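Local coordinates for hypothetical protein (Ruminococcus gnavus, PDB 4QAN), which is of unknown function but has a cystatin-like fold, as a divergent member of the NTF2-like superfamily, and is a metal-binding protein, at residues Val8-Gln16 against Thr246-Pro254; Met94-Leu105 against Ile170-Tyr179. All coordinates share one frame; numbering follows the deposited sequence.

Two contacts of different character lie about 21 Å apart, centre to centre. Interaction 1 is a polar meeting of two loops near the surface, about 17 Å from the centre of the chain; interaction 2 is a buried seam between a helix and the end of a strand with the loop after it, about 11 Å from that centre. Along the sequence, interaction 2 is nested inside the loop that interaction 1 closes. They touch where Pro254, first residue of helix 254-275, packs on helix 87-108: Pro254 CB lies 3.9 Å from Glu103 OE2, and Pro254 O 4.1 Å from Ile99 CD1. Both contacts lie away from the magnesium-binding residue Ser360.

Interaction 1 (Val8-Gln16 against Thr246-Pro254); sequences VLNVTESLQ and TESSQDTSP
Thr12 and Thr252 meet hydroxyl to hydroxyl at the close-packed end of this contact, OG1 to OG1 at 2.6 Å. Thr12 OG1 sits between its own backbone N and carbonyl carbon (chi1 66°), and Thr252 OG1 has a further partner in Tyr210 OH. Next to this pair, Ser14 OG is modelled 2.4 Å from Asp251 OD1, too short to be taken at face value; Ser14 N bonds the same oxygen weakly at 3.0 Å. From within its own loop, Thr252 N reaches OD1 from above the carboxylate plane, which holds the carboxylate in place. Thr12 OG1 accepting from Leu15 N is an ST motif, while Ser253 N-caps helix 254-275. Backbone joins backbone where Glu13 N reaches Gln250 O at 3.1 Å. The other end is looser and wetter. There Asn10 ND2 gives a nearly straight bond to Ser249 O (3.2 Å, 170°), in the carbonyl plane and on a lone pair, and a water relays the same amide nitrogen to Glu247 O. On the exposed flank, the Glu13 side chain crosses that of Gln250 at a slant, OE2 3.6 Å from Gln250 CB, its carboxylate plane turned 63° from the glutamine amide.

Interaction 2 (Met94-Leu105 against Ile170-Tyr179); sequences MTKAYIEQFEEL and IHSLKEGLLY
Leu178 pushes its two methyls in between Tyr98, Gln101 and Met94. CD2 lies over one face of the Tyr98 ring, 3.9 Å from the centroid, a CH-pi contact, and touches the selenomethionine methyl Met94 CE at 3.8 Å. CD1 rests on the flat amide of Gln101, 3.5 Å from CD. Leu105 CD2 meets Leu173 CD2 at 4.0 Å. With CG anti to the carbonyl carbon (chi1 -66°) and the chain extended beyond, Gln101 carries that amide to the opposing backbone: OE1 accepts from Leu173 N at 2.7 Å, and NE2 donates to Ser172 OG, in the amide plane, at 3.0 Å. A leucine here would probably cost Leu173 N its acceptor and Ser172 OG this N-H, leaving the serine its bond to Lys174 O. Tyr98 OH donates to His171 O at 2.6 Å from above the carbonyl plane. At the polar edge, Lys174 NZ, which also bonds Ile183 O, forms a salt bridge with Glu104 OE1 at 3.2 Å. Helix 87-108 lies against the end of strand 167-172 and the loop that follows; His171 and Ser172 form a classic beta bulge opposite Thr160. Helix 52-58 touches Met94 and Tyr98, while helices 43-48 and 254-275 meet Ile99.

Interaction 1 (Val8-Gln16 against Thr246-Pro254)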
loop_
_atom_site.group_PDB
_atom_site.type_symbol
_atom_site.label_atom_id
_atom_site.label_comp_id
_atom_site.label_asym_id
_atom_site.label_seq_id
_atom_site.Cartn_x
_atom_site.Cartn_y
_atom_site.Cartn_z
ATOM N N VAL A 8 9.688 -9.040 -12.750
ATOM C CA VAL A 8 9.380 -9.597 -11.438
ATOM C C VAL A 8 7.879 -9.517 -11.151
ATOM O O VAL A 8 7.454 -9.659 -10.013
ATOM C CB VAL A 8 10.211 -8.920 -10.323
ATOM C CG1 VAL A 8 11.696 -9.084 -10.614
ATOM C CG2 VAL A 8 9.872 -7.445 -10.162
ATOM N N LEU A 9 7.090 -9.326 -12.209
ATOM C CA LEU A 9 5.645 -9.223 -12.115
ATOM C C LEU A 9 4.927 -10.522 -12.458
ATOM O O LEU A 9 5.224 -11.176 -13.455
ATOM C CB LEU A 9 5.120 -8.128 -13.052
ATOM C CG LEU A 9 5.507 -6.684 -12.726
ATOM C CD1 LEU A 9 4.636 -5.731 -13.536
ATOM C CD2 LEU A 9 5.373 -6.388 -11.231
ATOM N N ASN A 10 3.952 -10.861 -11.620
ATOM C CA ASN A 10 3.049 -11.960 -11.868
ATOM C C ASN A 10 1.864 -11.367 -12.600
ATOM O O ASN A 10 0.997 -10.729 -11.991
ATOM C CB ASN A 10 2.623 -12.583 -10.538
ATOM C CG ASN A 10 1.730 -13.793 -10.708
ATOM O OD1 ASN A 10 1.285 -14.103 -11.806
ATOM N ND2 ASN A 10 1.446 -14.478 -9.598
ATOM N N VAL A 11 1.850 -11.538 -13.915
ATOM C CA VAL A 11 0.719 -11.100 -14.715
ATOM C C VAL A 11 -0.339 -12.183 -14.528
ATOM O O VAL A 11 -0.383 -13.163 -15.264
ATOM C CB VAL A 11 1.075 -10.908 -16.206
ATOM C CG1 VAL A 11 -0.081 -10.234 -16.947
ATOM C CG2 VAL A 11 2.339 -10.071 -16.354
ATOM N N THR A 12 -1.166 -12.012 -13.503
ATOM C CA THR A 12 -2.150 -13.022 -13.118
ATOM C C THR A 12 -3.194 -13.171 -14.220
ATOM O O THR A 12 -3.271 -12.323 -15.108
ATOM C CB THR A 12 -2.870 -12.627 -11.815
ATOM O OG1 THR A 12 -3.653 -11.453 -12.037
ATOM C CG2 THR A 12 -1.888 -12.356 -10.698
ATOM N N GLU A 13 -4.004 -14.229 -14.149
ATOM C CA GLU A 13 -5.091 -14.451 -15.111
ATOM C C GLU A 13 -6.005 -13.232 -15.223
ATOM O O GLU A 13 -6.386 -12.840 -16.321
ATOM C CB GLU A 13 -5.926 -15.686 -14.732
ATOM C CG GLU A 13 -5.292 -17.016 -15.114
ATOM C CD GLU A 13 -5.981 -18.220 -14.476
ATOM O OE1 GLU A 13 -7.163 -18.113 -14.066
ATOM O OE2 GLU A 13 -5.332 -19.290 -14.385
ATOM N N SER A 14 -6.359 -12.629 -14.092
ATOM C CA SER A 14 -7.210 -11.439 -14.127
ATOM C C SER A 14 -6.475 -10.243 -14.745
ATOM O O SER A 14 -7.050 -9.488 -15.524
ATOM C CB SER A 14 -7.722 -11.089 -12.735
ATOM O OG SER A 14 -8.528 -12.132 -12.240
ATOM N N LEU A 15 -5.199 -10.080 -14.415
ATOM C CA LEU A 15 -4.425 -8.995 -15.017
ATOM C C LEU A 15 -4.225 -9.150 -16.512
ATOM O O LEU A 15 -4.026 -8.163 -17.185
ATOM C CB LEU A 15 -3.079 -8.828 -14.336
ATOM C CG LEU A 15 -3.220 -8.072 -13.022
ATOM C CD1 LEU A 15 -1.987 -8.312 -12.167
ATOM C CD2 LEU A 15 -3.489 -6.582 -13.264
ATOM N N GLN A 16 -4.278 -10.377 -17.025
ATOM C CA GLN A 16 -4.251 -10.611 -18.479
ATOM C C GLN A 16 -5.559 -10.254 -19.177
ATOM O O GLN A 16 -5.585 -10.194 -20.407
ATOM C CB GLN A 16 -3.952 -12.081 -18.797
ATOM C CG GLN A 16 -2.597 -12.566 -18.335
ATOM C CD GLN A 16 -2.509 -14.080 -18.324
ATOM O OE1 GLN A 16 -2.978 -14.740 -19.249
ATOM N NE2 GLN A 16 -1.903 -14.641 -17.270
ATOM N N THR A 246 6.404 -14.912 -0.969
ATOM C CA THR A 246 6.596 -16.339 -0.708
ATOM C C THR A 246 5.741 -17.253 -1.562
ATOM O O THR A 246 6.044 -18.431 -1.664
ATOM C CB THR A 246 6.272 -16.694 0.740
ATOM O OG1 THR A 246 4.935 -16.273 1.029
ATOM C CG2 THR A 246 7.294 -16.042 1.696
ATOM N N GLU A 247 4.674 -16.741 -2.162
ATOM C CA GLU A 247 3.877 -17.565 -3.065
ATOM C C GLU A 247 3.532 -16.840 -4.339
ATOM O O GLU A 247 3.423 -15.619 -4.360
ATOM C CB GLU A 247 2.578 -18.010 -2.393
ATOM C CG GLU A 247 2.756 -18.844 -1.133
ATOM C CD GLU A 247 3.361 -20.219 -1.388
ATOM O OE1 GLU A 247 3.465 -20.633 -2.568
ATOM O OE2 GLU A 247 3.734 -20.890 -0.395
ATOM N N SER A 248 3.380 -17.620 -5.402
ATOM C CA SER A 248 2.744 -17.185 -6.628
ATOM C C SER A 248 1.290 -17.666 -6.598
ATOM O O SER A 248 0.870 -18.368 -5.666
ATOM C CB SER A 248 3.471 -17.769 -7.832
ATOM O OG SER A 248 2.967 -17.234 -9.041
ATOM N N SER A 249 0.524 -17.283 -7.607
ATOM C CA SER A 249 -0.851 -17.749 -7.756
ATOM C C SER A 249 -1.244 -17.622 -9.204
ATOM O O SER A 249 -0.698 -16.802 -9.951
ATOM C CB SER A 249 -1.829 -16.954 -6.871
ATOM O OG SER A 249 -1.727 -15.557 -7.103
ATOM N N GLN A 250 -2.186 -18.439 -9.616
ATOM C CA GLN A 250 -2.642 -18.394 -10.996
ATOM C C GLN A 250 -3.373 -17.072 -11.199
ATOM O O GLN A 250 -3.027 -16.297 -12.074
ATOM C CB GLN A 250 -3.547 -19.587 -11.310
ATOM C CG GLN A 250 -2.885 -20.944 -11.113
ATOM C CD GLN A 250 -1.523 -21.060 -11.803
ATOM O OE1 GLN A 250 -1.412 -20.904 -13.026
ATOM N NE2 GLN A 250 -0.482 -21.349 -11.020
ATOM N N ASP A 251 -4.343 -16.799 -10.336
ATOM C CA ASP A 251 -5.154 -15.598 -10.440
ATOM C C ASP A 251 -4.756 -14.568 -9.389
ATOM O O ASP A 251 -3.922 -14.836 -8.502
ATOM C CB ASP A 251 -6.628 -15.980 -10.309
ATOM C CG ASP A 251 -7.557 -14.964 -10.938
ATOM O OD1 ASP A 251 -7.089 -13.918 -11.440
ATOM O OD2 ASP A 251 -8.765 -15.213 -10.917
ATOM N N THR A 252 -5.314 -13.369 -9.536
ATOM C CA THR A 252 -5.123 -12.279 -8.584
ATOM C C THR A 252 -5.642 -12.717 -7.220
ATOM O O THR A 252 -6.785 -13.164 -7.111
ATOM C CB THR A 252 -5.895 -11.035 -9.061
ATOM O OG1 THR A 252 -5.222 -10.462 -10.195
ATOM C CG2 THR A 252 -6.052 -10.004 -7.946
ATOM N N SER A 253 -4.806 -12.601 -6.191
ATOM C CA SER A 253 -5.133 -13.109 -4.862
ATOM C C SER A 253 -5.241 -11.968 -3.850
ATOM O O SER A 253 -4.273 -11.243 -3.647
ATOM C CB SER A 253 -4.047 -14.098 -4.412
ATOM O OG SER A 253 -4.083 -14.317 -3.013
ATOM N N PRO A 254 -6.409 -11.817 -3.185
ATOM C CA PRO A 254 -6.498 -10.781 -2.149
ATOM C C PRO A 254 -5.510 -11.004 -1.027
ATOM O O PRO A 254 -4.902 -10.054 -0.543
ATOM C CB PRO A 254 -7.942 -10.893 -1.630
ATOM C CG PRO A 254 -8.490 -12.163 -2.174
ATOM C CD PRO A 254 -7.691 -12.511 -3.392
HETATM O O HOH W 1 2.705 -13.925 -7.008
#

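Interaction 2 (Met94-Leu105 against Ile170-Tyr179)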
loop_
_atom_site.group_PDB
_atom_site.type_symbol
_atom_site.label_atom_id
_atom_site.label_comp_id
_atom_site.label_asym_id
_atom_site.label_seq_id
_atom_site.Cartn_x
_atom_site.Cartn_y
_atom_site.Cartn_z
HETATM N N MSE A 94 -1.618 1.109 -0.938
HETATM C CA MSE A 94 -2.936 1.602 -1.309
HETATM C C MSE A 94 -3.812 0.458 -1.725
HETATM O O MSE A 94 -4.955 0.366 -1.289
HETATM C CB MSE A 94 -2.820 2.622 -2.430
HETATM C CG MSE A 94 -2.284 3.946 -1.882
HETATM SE SE MSE A 94 -2.482 5.299 -3.290
HETATM C CE MSE A 94 -4.374 5.637 -2.883
ATOM N N THR A 95 -3.260 -0.438 -2.537
ATOM C CA THR A 95 -3.955 -1.640 -2.989
ATOM C C THR A 95 -4.460 -2.474 -1.795
ATOM O O THR A 95 -5.623 -2.855 -1.753
ATOM C CB THR A 95 -3.052 -2.465 -3.940
ATOM O OG1 THR A 95 -2.639 -1.639 -5.027
ATOM C CG2 THR A 95 -3.784 -3.658 -4.525
ATOM N N LYS A 96 -3.619 -2.691 -0.790
ATOM C CA LYS A 96 -4.076 -3.364 0.435
ATOM C C LYS A 96 -5.242 -2.626 1.104
ATOM O O LYS A 96 -6.232 -3.245 1.491
ATOM C CB LYS A 96 -2.927 -3.519 1.414
ATOM C CG LYS A 96 -3.307 -4.062 2.796
ATOM C CD LYS A 96 -2.122 -3.859 3.706
ATOM C CE LYS A 96 -2.185 -4.739 4.935
ATOM N NZ LYS A 96 -3.182 -4.249 5.917
ATOM N N ALA A 97 -5.135 -1.301 1.213
ATOM C CA ALA A 97 -6.166 -0.506 1.874
ATOM C C ALA A 97 -7.491 -0.640 1.136
ATOM O O ALA A 97 -8.525 -0.798 1.780
ATOM C CB ALA A 97 -5.751 0.961 1.983
ATOM N N TYR A 98 -7.450 -0.623 -0.199
ATOM C CA TYR A 98 -8.666 -0.821 -1.008
ATOM C C TYR A 98 -9.277 -2.232 -0.883
ATOM O O TYR A 98 -10.497 -2.381 -0.862
ATOM C CB TYR A 98 -8.421 -0.490 -2.483
ATOM C CG TYR A 98 -8.399 0.994 -2.783
ATOM C CD1 TYR A 98 -9.491 1.786 -2.492
ATOM C CD2 TYR A 98 -7.284 1.599 -3.361
ATOM C CE1 TYR A 98 -9.488 3.139 -2.764
ATOM C CE2 TYR A 98 -7.265 2.961 -3.643
ATOM C CZ TYR A 98 -8.373 3.732 -3.335
ATOM O OH TYR A 98 -8.388 5.089 -3.598
ATOM N N ILE A 99 -8.427 -3.251 -0.784
ATOM C CA ILE A 99 -8.895 -4.614 -0.587
ATOM C C ILE A 99 -9.676 -4.682 0.715
ATOM O O ILE A 99 -10.731 -5.290 0.778
ATOM C CB ILE A 99 -7.741 -5.649 -0.614
ATOM C CG1 ILE A 99 -7.181 -5.741 -2.043
ATOM C CG2 ILE A 99 -8.241 -7.026 -0.190
ATOM C CD1 ILE A 99 -5.836 -6.427 -2.190
ATOM N N GLU A 100 -9.159 -4.031 1.745
ATOM C CA GLU A 100 -9.812 -4.041 3.036
ATOM C C GLU A 100 -11.124 -3.291 3.063
ATOM O O GLU A 100 -12.057 -3.729 3.721
ATOM C CB GLU A 100 -8.870 -3.530 4.096
ATOM C CG GLU A 100 -7.820 -4.567 4.365
ATOM C CD GLU A 100 -6.680 -4.035 5.156
ATOM O OE1 GLU A 100 -6.522 -2.798 5.185
ATOM O OE2 GLU A 100 -5.945 -4.869 5.733
ATOM N N GLN A 101 -11.221 -2.189 2.324
ATOM C CA GLN A 101 -12.509 -1.535 2.148
ATOM C C GLN A 101 -13.470 -2.501 1.471
ATOM O O GLN A 101 -14.584 -2.691 1.941
ATOM C CB GLN A 101 -12.390 -0.267 1.319
ATOM C CG GLN A 101 -11.589 0.819 2.003
ATOM C CD GLN A 101 -11.977 2.206 1.563
ATOM O OE1 GLN A 101 -12.315 2.434 0.401
ATOM N NE2 GLN A 101 -11.940 3.150 2.501
ATOM N N PHE A 102 -13.017 -3.118 0.380
ATOM C CA PHE A 102 -13.843 -4.049 -0.365
ATOM C C PHE A 102 -14.332 -5.176 0.549
ATOM O O PHE A 102 -15.517 -5.465 0.601
ATOM C CB PHE A 102 -13.052 -4.608 -1.540
ATOM C CG PHE A 102 -13.841 -5.526 -2.421
ATOM C CD1 PHE A 102 -14.646 -5.017 -3.424
ATOM C CD2 PHE A 102 -13.763 -6.907 -2.254
ATOM C CE1 PHE A 102 -15.360 -5.867 -4.245
ATOM C CE2 PHE A 102 -14.473 -7.763 -3.068
ATOM C CZ PHE A 102 -15.269 -7.241 -4.068
ATOM N N GLU A 103 -13.403 -5.794 1.273
ATOM C CA GLU A 103 -13.750 -6.926 2.150
ATOM C C GLU A 103 -14.719 -6.513 3.255
ATOM O O GLU A 103 -15.709 -7.208 3.513
ATOM C CB GLU A 103 -12.486 -7.562 2.739
ATOM C CG GLU A 103 -11.645 -8.308 1.705
ATOM C CD GLU A 103 -10.306 -8.798 2.254
ATOM O OE1 GLU A 103 -9.888 -8.333 3.326
ATOM O OE2 GLU A 103 -9.655 -9.645 1.613
ATOM N N GLU A 104 -14.447 -5.371 3.884
ATOM C CA GLU A 104 -15.315 -4.854 4.939
ATOM C C GLU A 104 -16.768 -4.660 4.459
ATOM O O GLU A 104 -17.701 -5.176 5.090
ATOM C CB GLU A 104 -14.758 -3.552 5.497
ATOM C CG GLU A 104 -15.560 -2.990 6.654
ATOM C CD GLU A 104 -14.942 -1.750 7.268
ATOM O OE1 GLU A 104 -13.758 -1.454 6.990
ATOM O OE2 GLU A 104 -15.650 -1.074 8.042
ATOM N N LEU A 105 -16.964 -3.940 3.354
ATOM C CA LEU A 105 -18.321 -3.732 2.815
ATOM C C LEU A 105 -18.973 -5.045 2.411
ATOM O O LEU A 105 -20.184 -5.199 2.539
ATOM C CB LEU A 105 -18.319 -2.806 1.594
ATOM C CG LEU A 105 -18.446 -1.298 1.809
ATOM C CD1 LEU A 105 -17.213 -0.720 2.497
ATOM C CD2 LEU A 105 -18.672 -0.615 0.468
ATOM N N ILE A 170 -13.064 6.072 -7.911
ATOM C CA ILE A 170 -13.418 6.076 -6.505
ATOM C C ILE A 170 -12.153 6.214 -5.677
ATOM O O ILE A 170 -11.292 5.357 -5.750
ATOM C CB ILE A 170 -14.107 4.770 -6.098
ATOM C CG1 ILE A 170 -15.384 4.564 -6.918
ATOM C CG2 ILE A 170 -14.388 4.763 -4.600
ATOM C CD1 ILE A 170 -16.337 5.738 -6.915
ATOM N N HIS A 171 -12.046 7.294 -4.903
ATOM C CA HIS A 171 -10.942 7.460 -3.953
ATOM C C HIS A 171 -11.164 6.634 -2.696
ATOM O O HIS A 171 -10.205 6.121 -2.096
ATOM C CB HIS A 171 -10.782 8.926 -3.538
ATOM C CG HIS A 171 -9.751 9.123 -2.477
ATOM N ND1 HIS A 171 -8.410 8.895 -2.700
ATOM C CD2 HIS A 171 -9.863 9.468 -1.176
ATOM C CE1 HIS A 171 -7.735 9.114 -1.588
ATOM N NE2 HIS A 171 -8.594 9.464 -0.646
ATOM N N SER A 172 -12.415 6.548 -2.259
ATOM C CA SER A 172 -12.746 5.763 -1.079
ATOM C C SER A 172 -14.146 5.204 -1.158
ATOM O O SER A 172 -15.051 5.860 -1.671
ATOM C CB SER A 172 -12.593 6.604 0.182
ATOM O OG SER A 172 -12.703 5.807 1.348
ATOM N N LEU A 173 -14.305 3.982 -0.660
ATOM C CA LEU A 173 -15.601 3.296 -0.594
ATOM C C LEU A 173 -16.330 3.637 0.703
ATOM O O LEU A 173 -17.408 3.111 0.976
ATOM C CB LEU A 173 -15.406 1.775 -0.673
ATOM C CG LEU A 173 -15.271 1.188 -2.077
ATOM C CD1 LEU A 173 -13.896 1.456 -2.686
ATOM C CD2 LEU A 173 -15.558 -0.302 -2.015
ATOM N N LYS A 174 -15.684 4.474 1.513
ATOM C CA LYS A 174 -16.243 5.017 2.732
ATOM C C LYS A 174 -15.965 6.523 2.780
ATOM O O LYS A 174 -14.969 7.010 2.243
ATOM C CB LYS A 174 -15.633 4.305 3.933
ATOM C CG LYS A 174 -15.886 2.808 3.894
ATOM C CD LYS A 174 -15.622 2.149 5.236
ATOM C CE LYS A 174 -14.146 2.024 5.533
ATOM N NZ LYS A 174 -13.929 1.766 6.977
ATOM N N GLU A 175 -16.862 7.246 3.428
ATOM C CA GLU A 175 -16.838 8.711 3.500
ATOM C C GLU A 175 -15.455 9.244 3.851
ATOM O O GLU A 175 -14.751 8.651 4.650
ATOM C CB GLU A 175 -17.821 9.147 4.580
ATOM C CG GLU A 175 -18.433 10.510 4.393
ATOM C CD GLU A 175 -19.531 10.750 5.414
ATOM O OE1 GLU A 175 -19.218 10.699 6.624
ATOM O OE2 GLU A 175 -20.695 10.966 5.008
ATOM N N GLY A 176 -15.075 10.367 3.254
ATOM C CA GLY A 176 -13.806 11.022 3.557
ATOM C C GLY A 176 -12.636 10.450 2.779
ATOM O O GLY A 176 -12.799 9.926 1.670
ATOM N N LEU A 177 -11.447 10.557 3.366
ATOM C CA LEU A 177 -10.233 10.072 2.753
ATOM C C LEU A 177 -10.055 8.593 3.031
ATOM O O LEU A 177 -10.417 8.099 4.109
ATOM C CB LEU A 177 -9.006 10.820 3.301
ATOM C CG LEU A 177 -8.819 12.303 2.975
ATOM C CD1 LEU A 177 -7.485 12.777 3.530
ATOM C CD2 LEU A 177 -8.893 12.587 1.475
ATOM N N LEU A 178 -9.457 7.904 2.063
ATOM C CA LEU A 178 -9.069 6.498 2.200
ATOM C C LEU A 178 -8.368 6.187 3.532
ATOM O O LEU A 178 -8.569 5.117 4.098
ATOM C CB LEU A 178 -8.158 6.101 1.042
ATOM C CG LEU A 178 -7.693 4.646 0.969
ATOM C CD1 LEU A 178 -8.876 3.702 0.824
ATOM C CD2 LEU A 178 -6.700 4.458 -0.175
ATOM N N TYR A 179 -7.563 7.110 4.048
ATOM C CA TYR A 179 -6.735 6.784 5.208
ATOM C C TYR A 179 -7.385 7.102 6.545
ATOM O O TYR A 179 -6.769 6.887 7.591
ATOM C CB TYR A 179 -5.368 7.467 5.109
ATOM C CG TYR A 179 -4.847 7.539 3.695
ATOM C CD1 TYR A 179 -4.417 6.405 3.028
ATOM C CD2 TYR A 179 -4.816 8.743 3.024
ATOM C CE1 TYR A 179 -3.957 6.479 1.726
ATOM C CE2 TYR A 179 -4.366 8.828 1.729
ATOM C CZ TYR A 179 -3.939 7.702 1.085
ATOM O OH TYR A 179 -3.506 7.836 -0.206
#